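Local coordinates for 16L protein (Yaba-like disease virus, PDB 6TQP), which adopts a Bcl-2-like fold and probably blocks apoptosis of the infected cell, as in related poxvirus proteins of the M11L family, at residues 118-121 with 122-125. Residues are numbered along the deposited sequence; the frame is centred on the assembly and turned at random.
Sequences KNIP and MSFL
N119 caps the start of helix 120-134 by taking the backbone N-H of M122 on its side-chain oxygen. OD1 of N119 lies 2.9 Å from N of M122, with the donor 37° above the plane of the amide rather than on a lone pair. CG of N119 stands anti to its own backbone N (chi1 -176°), which brings OD1 up to the N-H of M122, with CB of M122 close by. The amide nitrogen ND2 of N119 makes a weak hydrogen bond to O of T74, in the loop before helix 76-92. The backbone carbonyl is used as well, O of N119 receiving N of S123 at 3.0 Å in the first i to i+4 bond of the helix.

One residue on, O of I120 is gripped twice. N of F124 reaches O of I120 at 3.0 Å, nearly in line with the carbonyl, while OG of S123 approaches the same O of I120 in the carbonyl plane, on a lone pair, at an unusually short 2.5 Å whose exact value carries little weight. A chi1 of 74° sets OG between the backbone N and carbonyl carbon of S123, within reach of the carbonyl three residues back. O of P121 takes N of L125 at 2.9 Å; P121 itself has no N-H to offer, which suits it to a first turn. On the outer flank, I120 and F124 lie side by side, CG2 of I120 meeting CE2 of F124 at 3.5 Å. On the inner side, M122 packs on I109 and V110 of helix 96-113, and L125 on I79 of helix 76-92. A side-chain oxygen taking the N-H of the third helical residue, M122, defines an asparagine N-cap, here opening an amphipathic helix of the all-helical Bcl-2-like bundle.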
ATOM      1  N   LYS A 118     -12.552  11.055  -8.378  1.00 58.26           N
ATOM      2  CA  LYS A 118     -12.574  12.088  -9.405  1.00 70.74           C
ATOM      3  C   LYS A 118     -11.248  12.827  -9.552  1.00 61.92           C
ATOM      4  O   LYS A 118     -11.033  13.482 -10.577  1.00 62.82           O
ATOM      5  CB  LYS A 118     -13.703  13.090  -9.116  1.00 77.74           C
ATOM      6  CG  LYS A 118     -15.097  12.579  -9.516  1.00 79.45           C
ATOM      7  CD  LYS A 118     -16.142  13.697  -9.599  1.00109.36           C
ATOM      8  CE  LYS A 118     -15.879  14.669 -10.750  1.00109.28           C
ATOM      9  NZ  LYS A 118     -15.997  14.022 -12.088  1.00102.61           N
ATOM     10  N   ASN A 119     -10.352  12.735  -8.578  1.00 47.36           N
ATOM     11  CA  ASN A 119      -9.038  13.358  -8.693  1.00 45.01           C
ATOM     12  C   ASN A 119      -8.171  12.439  -9.547  1.00 62.63           C
ATOM     13  O   ASN A 119      -7.586  11.481  -9.044  1.00 46.31           O
ATOM     14  CB  ASN A 119      -8.429  13.580  -7.317  1.00 48.53           C
ATOM     15  CG  ASN A 119      -7.116  14.311  -7.379  1.00 54.30           C
ATOM     16  OD1 ASN A 119      -6.224  13.949  -8.146  1.00 49.94           O
ATOM     17  ND2 ASN A 119      -6.985  15.357  -6.571  1.00 65.69           N
ATOM     18  N   ILE A 120      -8.093  12.723 -10.847  1.00 51.21           N
ATOM     19  CA  ILE A 120      -7.437  11.791 -11.766  1.00 51.04           C
ATOM     20  C   ILE A 120      -5.977  11.581 -11.402  1.00 38.78           C
ATOM     21  O   ILE A 120      -5.532  10.417 -11.359  1.00 36.58           O
ATOM     22  CB  ILE A 120      -7.633  12.262 -13.218  1.00 74.72           C
ATOM     23  CG1 ILE A 120      -9.122  12.232 -13.608  1.00 70.89           C
ATOM     24  CG2 ILE A 120      -6.792  11.429 -14.181  1.00 50.25           C
ATOM     25  CD1 ILE A 120      -9.867  10.935 -13.286  1.00 97.99           C
ATOM     26  N   PRO A 121      -5.175  12.610 -11.133  1.00 40.55           N
ATOM     27  CA  PRO A 121      -3.800  12.356 -10.666  1.00 39.40           C
ATOM     28  C   PRO A 121      -3.729  11.401  -9.487  1.00 42.13           C
ATOM     29  O   PRO A 121      -2.818  10.566  -9.431  1.00 44.33           O
ATOM     30  CB  PRO A 121      -3.302  13.756 -10.299  1.00 46.97           C
ATOM     31  CG  PRO A 121      -4.069  14.658 -11.213  1.00 53.78           C
ATOM     32  CD  PRO A 121      -5.432  14.047 -11.342  1.00 47.16           C
ATOM     33  N   MET A 122      -4.671  11.490  -8.547  1.00 41.67           N
ATOM     34  CA  MET A 122      -4.668  10.566  -7.417  1.00 43.00           C
ATOM     35  C   MET A 122      -4.994   9.147  -7.869  1.00 33.74           C
ATOM     36  O   MET A 122      -4.378   8.185  -7.405  1.00 37.81           O
ATOM     37  CB  MET A 122      -5.657  11.043  -6.350  1.00 46.80           C
ATOM     38  CG  MET A 122      -5.605  10.261  -5.046  1.00 44.85           C
ATOM     39  SD  MET A 122      -3.965  10.267  -4.284  1.00 44.32           S
ATOM     40  CE  MET A 122      -4.219   9.115  -2.936  1.00 61.58           C
ATOM     41  N   SER A 123      -5.949   8.991  -8.786  1.00 36.89           N
ATOM     42  CA  SER A 123      -6.225   7.658  -9.311  1.00 34.44           C
ATOM     43  C   SER A 123      -4.972   7.039  -9.921  1.00 38.04           C
ATOM     44  O   SER A 123      -4.729   5.837  -9.770  1.00 34.62           O
ATOM     45  CB  SER A 123      -7.341   7.713 -10.356  1.00 46.15           C
ATOM     46  OG  SER A 123      -6.866   8.283 -11.564  1.00 44.53           O
ATOM     47  N   PHE A 124      -4.172   7.839 -10.628  1.00 36.79           N
ATOM     48  CA  PHE A 124      -2.966   7.299 -11.248  1.00 39.95           C
ATOM     49  C   PHE A 124      -1.891   7.023 -10.212  1.00 35.77           C
ATOM     50  O   PHE A 124      -1.091   6.095 -10.383  1.00 42.97           O
ATOM     51  CB  PHE A 124      -2.428   8.260 -12.312  1.00 37.55           C
ATOM     52  CG  PHE A 124      -3.270   8.333 -13.566  1.00 47.47           C
ATOM     53  CD1 PHE A 124      -4.020   7.243 -13.995  1.00 43.75           C
ATOM     54  CD2 PHE A 124      -3.306   9.497 -14.322  1.00 64.45           C
ATOM     55  CE1 PHE A 124      -4.791   7.322 -15.149  1.00 52.13           C
ATOM     56  CE2 PHE A 124      -4.073   9.578 -15.469  1.00 85.20           C
ATOM     57  CZ  PHE A 124      -4.816   8.491 -15.882  1.00 65.09           C
ATOM     58  N   LEU A 125      -1.842   7.823  -9.147  1.00 34.03           N
ATOM     59  CA  LEU A 125      -0.977   7.491  -8.021  1.00 32.51           C
ATOM     60  C   LEU A 125      -1.302   6.107  -7.494  1.00 36.69           C
ATOM     61  O   LEU A 125      -0.407   5.303  -7.198  1.00 34.27           O
ATOM     62  CB  LEU A 125      -1.137   8.529  -6.911  1.00 31.63           C
ATOM     63  CG  LEU A 125      -0.221   8.326  -5.701  1.00 37.23           C
ATOM     64  CD1 LEU A 125       0.117   9.678  -5.068  1.00 37.00           C
ATOM     65  CD2 LEU A 125      -0.856   7.415  -4.680  1.00 35.49           C
TER